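Local coordinates for protein mercuric reductase (Metallosphaera sedula, PDB 4YWO) that probably reduces mercuric ion to elemental mercury with electrons from NADPH, using bound FAD and working as a homodimer, at residues F189-M192 / Y193-K197; M64-I67 / A68-K72. All coordinates share one frame; numbering follows the deposited sequence.

Contact 1: F189-M192 / Y193-K197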
ATOM      1  N   PHE A 189       7.653  11.406 -17.059  1.00 13.04           N
ATOM      2  CA  PHE A 189       7.271  12.590 -17.862  1.00 13.56           C
ATOM      3  C   PHE A 189       6.545  12.219 -19.099  1.00 13.52           C
ATOM      4  O   PHE A 189       5.668  12.969 -19.570  1.00 14.08           O
ATOM      5  CB  PHE A 189       8.550  13.461 -18.185  1.00 13.91           C
ATOM      6  CG  PHE A 189       9.014  14.276 -17.020  1.00 15.25           C
ATOM      7  CD1 PHE A 189       8.336  15.446 -16.714  1.00 17.36           C
ATOM      8  CD2 PHE A 189      10.171  13.990 -16.318  1.00 19.01           C
ATOM      9  CE1 PHE A 189       8.642  16.196 -15.635  1.00 18.20           C
ATOM     10  CE2 PHE A 189      10.549  14.839 -15.236  1.00 20.55           C
ATOM     11  CZ  PHE A 189       9.710  15.906 -14.876  1.00 19.58           C
ATOM     12  N   ALA A 190       6.896  11.112 -19.775  1.00 14.22           N
ATOM     13  CA  ALA A 190       6.140  10.700 -20.938  1.00 14.05           C
ATOM     14  C   ALA A 190       4.693  10.406 -20.608  1.00 16.31           C
ATOM     15  O   ALA A 190       3.779  10.843 -21.350  1.00 15.61           O
ATOM     16  CB  ALA A 190       6.752   9.527 -21.645  1.00 14.97           C
ATOM     17  N   GLN A 191       4.401   9.703 -19.527  1.00 14.58           N
ATOM     18  CA  GLN A 191       3.051   9.469 -19.167  1.00 15.59           C
ATOM     19  C   GLN A 191       2.344  10.774 -18.762  1.00 15.03           C
ATOM     20  O   GLN A 191       1.243  11.003 -19.167  1.00 14.50           O
ATOM     21  CB  GLN A 191       2.941   8.463 -18.022  1.00 16.80           C
ATOM     22  CG  GLN A 191       1.491   8.263 -17.632  1.00 18.18           C
ATOM     23  CD  GLN A 191       1.332   7.077 -16.634  1.00 17.72           C
ATOM     24  OE1 GLN A 191       1.108   7.381 -15.438  1.00 23.16           O
ATOM     25  NE2 GLN A 191       0.998   5.958 -17.174  1.00 19.12           N
ATOM     26  N   MET A 192       2.997  11.650 -18.011  1.00 15.38           N
ATOM     27  CA  MET A 192       2.483  12.884 -17.598  1.00 15.25           C
ATOM     28  C   MET A 192       2.044  13.719 -18.809  1.00 15.38           C
ATOM     29  O   MET A 192       0.875  14.130 -18.873  1.00 17.12           O
ATOM     30  CB  MET A 192       3.514  13.685 -16.812  1.00 17.24           C
ATOM     31  CG  MET A 192       3.120  15.039 -16.242  1.00 19.47           C
ATOM     32  SD  MET A 192       4.534  16.004 -15.666  1.00 19.52           S
ATOM     33  CE  MET A 192       5.250  14.934 -14.387  1.00 18.53           C
ATOM     34  N   TYR A 193       2.947  13.875 -19.806  1.00 14.66           N
ATOM     35  CA  TYR A 193       2.596  14.767 -20.935  1.00 14.14           C
ATOM     36  C   TYR A 193       1.671  14.108 -21.862  1.00 15.61           C
ATOM     37  O   TYR A 193       0.737  14.757 -22.381  1.00 16.52           O
ATOM     38  CB  TYR A 193       3.917  15.234 -21.618  1.00 14.68           C
ATOM     39  CG  TYR A 193       4.469  16.517 -21.014  1.00 15.66           C
ATOM     40  CD1 TYR A 193       4.993  16.606 -19.717  1.00 17.51           C
ATOM     41  CD2 TYR A 193       4.377  17.747 -21.711  1.00 18.38           C
ATOM     42  CE1 TYR A 193       5.387  17.828 -19.139  1.00 16.44           C
ATOM     43  CE2 TYR A 193       4.819  18.904 -21.170  1.00 18.91           C
ATOM     44  CZ  TYR A 193       5.316  18.989 -19.914  1.00 17.69           C
ATOM     45  OH  TYR A 193       5.698  20.169 -19.378  1.00 19.13           O
ATOM     46  N   SER A 194       1.758  12.795 -22.070  1.00 16.40           N
ATOM     47  CA  SER A 194       0.740  12.137 -22.917  1.00 17.53           C
ATOM     48  C   SER A 194      -0.667  12.274 -22.361  1.00 18.98           C
ATOM     49  O   SER A 194      -1.644  12.503 -23.098  1.00 18.09           O
ATOM     50  CB  SER A 194       1.125  10.709 -23.208  1.00 21.51           C
ATOM     51  OG  SER A 194       1.094   9.898 -22.074  1.00 25.84           O
ATOM     52  N   ARG A 195      -0.787  12.302 -21.054  1.00 16.20           N
ATOM     53  CA  ARG A 195      -2.093  12.445 -20.351  1.00 18.91           C
ATOM     54  C   ARG A 195      -2.533  13.909 -20.325  1.00 19.94           C
ATOM     55  O   ARG A 195      -3.516  14.298 -19.706  1.00 22.26           O
ATOM     56  CB  ARG A 195      -2.024  11.800 -18.958  1.00 17.59           C
ATOM     57  CG  ARG A 195      -1.938  10.314 -19.031  1.00 17.03           C
ATOM     58  CD  ARG A 195      -1.947   9.717 -17.616  1.00 16.59           C
ATOM     59  NE  ARG A 195      -2.102   8.259 -17.663  1.00 16.97           N
ATOM     60  CZ  ARG A 195      -2.495   7.499 -16.603  1.00 15.09           C
ATOM     61  NH1 ARG A 195      -2.601   8.047 -15.424  1.00 14.73           N
ATOM     62  NH2 ARG A 195      -2.742   6.211 -16.863  1.00 18.28           N
ATOM     63  N   MET A 196      -1.650  14.769 -20.875  1.00 18.65           N
ATOM     64  CA  MET A 196      -2.047  16.208 -21.136  1.00 19.40           C
ATOM     65  C   MET A 196      -2.275  16.514 -22.601  1.00 20.57           C
ATOM     66  O   MET A 196      -2.122  17.707 -22.987  1.00 24.11           O
ATOM     67  CB  MET A 196      -1.095  17.112 -20.510  1.00 21.77           C
ATOM     68  CG  MET A 196      -1.075  16.870 -19.048  1.00 27.29           C
ATOM     69  SD  MET A 196       0.083  17.824 -18.215  1.00 31.91           S
ATOM     70  CE  MET A 196      -0.131  17.124 -16.519  1.00 32.14           C
ATOM     71  N   LYS A 197      -2.583  15.508 -23.396  1.00 19.92           N
ATOM     72  CA  LYS A 197      -2.863  15.608 -24.799  1.00 23.51           C
ATOM     73  C   LYS A 197      -1.656  16.101 -25.625  1.00 23.97           C
ATOM     74  O   LYS A 197      -1.794  16.836 -26.596  1.00 27.42           O
ATOM     75  CB  LYS A 197      -4.039  16.595 -24.974  1.00 30.00           C
ATOM     76  CG  LYS A 197      -5.059  16.180 -25.981  1.00 35.84           C
ATOM     77  CD  LYS A 197      -6.002  17.358 -26.200  1.00 39.33           C
ATOM     78  CE  LYS A 197      -7.129  17.007 -27.153  1.00 45.70           C
ATOM     79  NZ  LYS A 197      -6.662  16.226 -28.319  1.00 49.00           N
TER
HETATM   80  O   HOH W   1      -0.604   9.759 -14.362  1.00 19.27           O
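Q191 and R195, one helical turn apart, lie side by side with their flat ends stacked: the amide and guanidinium planes are only 6° apart, and Q191 OE1 sits over the centre of one guanidinium face. The chains already touch below the planar groups, Q191 CG coming within 3.6 Å of R195 NE. Q191 reaches this place because its CG is anti to the backbone N (chi1 178°) and the chain beyond is extended, as is that of R195 from CG to NE. On another side of the helix the M192 sulfur makes an oblique Met-aromatic contact with Y193, SD lying 5.1 Å from the ring centroid, while M192 CG meets the flexible methyl end of M196, CE, at 3.9 Å. S194 OG, 2.9 Å from A190 O and 3.1 Å from Q191 O, folds back on the helix's last turn.

Backbone bonds from Y193 N to F189 O and from S194 N to A190 O carry the helix to its end, where K197, with positive phi, is the C' residue of a Schellman motif. This is the helix of a beta-alpha-beta unit between strands 176-180 and 199-203, and F189 lines the FAD pocket. Around the stack, D228 forms a salt bridge with R195 NE, and Q348 receives both polar ends, its N bonding Q191 OE1 and its OE1 bonding R195 NH1. Because the amide covers a face, the N-H groups in the guanidinium plane remain available to D228 and Q348, and the negative charge of D228 probably offsets that of the buried arginine.

Contact 2: M64-I67 / A68-K72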
ATOM      1  N   MET A  64       1.978  16.478 -10.432  1.00 13.10           N
ATOM      2  CA  MET A  64       1.464  16.541 -11.797  1.00 15.48           C
ATOM      3  C   MET A  64       1.002  15.155 -12.305  1.00 16.02           C
ATOM      4  O   MET A  64       0.018  15.027 -13.046  1.00 15.01           O
ATOM      5  CB  MET A  64       2.486  17.058 -12.748  1.00 16.35           C
ATOM      6  CG  MET A  64       2.895  18.491 -12.512  1.00 17.70           C
ATOM      7  SD  MET A  64       1.486  19.630 -12.268  1.00 20.85           S
ATOM      8  CE  MET A  64       0.546  19.421 -13.663  1.00 19.93           C
ATOM      9  N   LEU A  65       1.619  14.069 -11.836  1.00 13.24           N
ATOM     10  CA  LEU A  65       1.145  12.744 -12.225  1.00 13.01           C
ATOM     11  C   LEU A  65      -0.183  12.433 -11.591  1.00 13.01           C
ATOM     12  O   LEU A  65      -1.004  11.764 -12.243  1.00 14.64           O
ATOM     13  CB  LEU A  65       2.175  11.615 -11.780  1.00 13.30           C
ATOM     14  CG  LEU A  65       3.431  11.574 -12.654  1.00 15.09           C
ATOM     15  CD1 LEU A  65       4.517  10.830 -11.913  1.00 16.11           C
ATOM     16  CD2 LEU A  65       3.110  10.858 -13.914  1.00 18.83           C
ATOM     17  N   TYR A  66      -0.451  12.943 -10.392  1.00 12.25           N
ATOM     18  CA  TYR A  66      -1.767  12.785  -9.694  1.00 12.81           C
ATOM     19  C   TYR A  66      -2.857  13.487 -10.507  1.00 13.69           C
ATOM     20  O   TYR A  66      -3.912  12.893 -10.824  1.00 14.28           O
ATOM     21  CB  TYR A  66      -1.685  13.262  -8.274  1.00 15.51           C
ATOM     22  CG  TYR A  66      -3.051  13.431  -7.644  1.00 14.20           C
ATOM     23  CD1 TYR A  66      -3.740  12.343  -7.258  1.00 16.58           C
ATOM     24  CD2 TYR A  66      -3.605  14.703  -7.460  1.00 15.56           C
ATOM     25  CE1 TYR A  66      -4.994  12.525  -6.686  1.00 16.86           C
ATOM     26  CE2 TYR A  66      -4.846  14.874  -6.899  1.00 16.10           C
ATOM     27  CZ  TYR A  66      -5.535  13.779  -6.594  1.00 17.35           C
ATOM     28  OH  TYR A  66      -6.806  14.030  -6.006  1.00 21.57           O
ATOM     29  N   ILE A  67      -2.548  14.720 -10.864  1.00 13.07           N
ATOM     30  CA  ILE A  67      -3.519  15.526 -11.693  1.00 14.56           C
ATOM     31  C   ILE A  67      -3.764  14.816 -12.993  1.00 14.78           C
ATOM     32  O   ILE A  67      -4.944  14.655 -13.425  1.00 15.80           O
ATOM     33  CB  ILE A  67      -2.948  16.904 -11.974  1.00 16.69           C
ATOM     34  CG1 ILE A  67      -2.979  17.647 -10.684  1.00 19.08           C
ATOM     35  CG2 ILE A  67      -3.911  17.631 -12.943  1.00 17.94           C
ATOM     36  CD1 ILE A  67      -2.312  18.931 -10.782  1.00 26.31           C
ATOM     37  N   ALA A  68      -2.730  14.316 -13.654  1.00 14.34           N
ATOM     38  CA  ALA A  68      -2.863  13.573 -14.875  1.00 14.54           C
ATOM     39  C   ALA A  68      -3.824  12.335 -14.697  1.00 13.84           C
ATOM     40  O   ALA A  68      -4.623  12.012 -15.579  1.00 15.52           O
ATOM     41  CB  ALA A  68      -1.599  13.172 -15.490  1.00 15.74           C
ATOM     42  N   GLU A  69      -3.567  11.589 -13.653  1.00 13.37           N
ATOM     43  CA  GLU A  69      -4.327  10.419 -13.331  1.00 14.93           C
ATOM     44  C   GLU A  69      -5.818  10.697 -13.096  1.00 15.79           C
ATOM     45  O   GLU A  69      -6.675   9.944 -13.592  1.00 15.28           O
ATOM     46  CB  GLU A  69      -3.718   9.686 -12.117  1.00 17.17           C
ATOM     47  CG  GLU A  69      -4.576   8.533 -11.637  1.00 22.84           C
ATOM     48  CD  GLU A  69      -5.571   8.830 -10.450  1.00 35.00           C
ATOM     49  OE1 GLU A  69      -5.170   9.502  -9.436  1.00 36.59           O
ATOM     50  OE2 GLU A  69      -6.770   8.295 -10.500  1.00 37.81           O
ATOM     51  N   ILE A  70      -6.161  11.678 -12.328  1.00 13.41           N
ATOM     52  CA  ILE A  70      -7.592  11.881 -11.988  1.00 14.92           C
ATOM     53  C   ILE A  70      -8.353  12.355 -13.231  1.00 16.08           C
ATOM     54  O   ILE A  70      -9.475  11.981 -13.443  1.00 14.65           O
ATOM     55  CB  ILE A  70      -7.833  12.802 -10.797  1.00 14.67           C
ATOM     56  CG1 ILE A  70      -7.320  14.218 -11.014  1.00 15.30           C
ATOM     57  CG2 ILE A  70      -7.181  12.204  -9.543  1.00 15.20           C
ATOM     58  CD1 ILE A  70      -7.525  15.165  -9.873  1.00 16.87           C
ATOM     59  N   TYR A  71      -7.682  13.131 -14.072  1.00 13.82           N
ATOM     60  CA  TYR A  71      -8.362  13.537 -15.327  1.00 14.29           C
ATOM     61  C   TYR A  71      -8.501  12.387 -16.255  1.00 14.62           C
ATOM     62  O   TYR A  71      -9.573  12.305 -16.995  1.00 14.83           O
ATOM     63  CB  TYR A  71      -7.657  14.751 -16.043  1.00 14.24           C
ATOM     64  CG  TYR A  71      -8.015  16.066 -15.496  1.00 13.89           C
ATOM     65  CD1 TYR A  71      -7.473  16.560 -14.328  1.00 15.40           C
ATOM     66  CD2 TYR A  71      -8.917  16.913 -16.167  1.00 16.37           C
ATOM     67  CE1 TYR A  71      -7.850  17.770 -13.775  1.00 15.89           C
ATOM     68  CE2 TYR A  71      -9.260  18.123 -15.617  1.00 15.95           C
ATOM     69  CZ  TYR A  71      -8.795  18.573 -14.483  1.00 18.12           C
ATOM     70  OH  TYR A  71      -9.140  19.782 -13.899  1.00 21.23           O
ATOM     71  N   LYS A  72      -7.506  11.500 -16.373  1.00 14.97           N
ATOM     72  CA  LYS A  72      -7.592  10.318 -17.206  1.00 17.06           C
ATOM     73  C   LYS A  72      -8.797   9.483 -16.747  1.00 17.94           C
ATOM     74  O   LYS A  72      -9.587   9.024 -17.590  1.00 18.16           O
ATOM     75  CB  LYS A  72      -6.298   9.495 -17.188  1.00 20.78           C
ATOM     76  CG  LYS A  72      -6.448   8.195 -17.985  1.00 24.27           C
ATOM     77  CD  LYS A  72      -5.278   7.711 -18.745  1.00 32.96           C
ATOM     78  CE  LYS A  72      -5.487   6.435 -19.637  1.00 35.56           C
ATOM     79  NZ  LYS A  72      -6.383   6.752 -20.735  1.00 44.54           N
TER
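Regular i to i+4 hydrogen bonds run through this stretch, from A68 N to M64 O at 2.9 Å through to Y71 N and I67 O at 3.2 Å, and place Y66 one turn before I70 and I67 one turn before Y71. Y66 and I70 cross at a slant: I70 CG2 meets Y66 CE1 at 3.6 Å, and I70 CD1 approaches Y66 CE2 at 4.0 Å, so both branch ends of the isoleucine pack on one ring. With chi1 at 62°, I70 CG1 stands between the backbone N and the carbonyl carbon, while CG2 is set beside the N, facing back toward Y66. The E69 carboxylate, its chain bent at chi2, brings OE1 to 3.9 Å from Y66 CD1, its plane turned 60° from the ring.

The helix, 58-78, starts at C58 of the redox-active disulfide C53-C58, the arrangement of class I pyridine nucleotide-disulfide oxidoreductases, and here it also reaches the dimer interface: Y66 packs on I383, I70 on K73 and Y71 on V77, all three partners belonging to the second subunit. Next round the helix, I67 CG2 lies 4.0 Å from Y71 CD1, the two side chains pointing the same way, and I67 O lies in plane at the edge of the Y71 ring. Small A68 suits the face where R195, just past the end of helix 184-194, comes close.

Contact 2 precedes contact 1 in sequence, yet helix 58-78 packs against helix 184-194 and the turn that ends it; the centres of the two contacts are about 9 Å apart. Sulfur and methyl groups make one part of the join: M192 SD rests 3.7 Å from M64 CB, and M196 CE equally near M64 CE. In the other, the arginine of contact 1 lies across helix 58-78, with R195 NE 3.4 Å from K72 CD. Contact 1 is the more buried, and its arginine has D228 and Q348 to satisfy it; no residue of the other subunit touches it. Contact 2 is partly buried and turns its aromatic and aliphatic side to the second subunit.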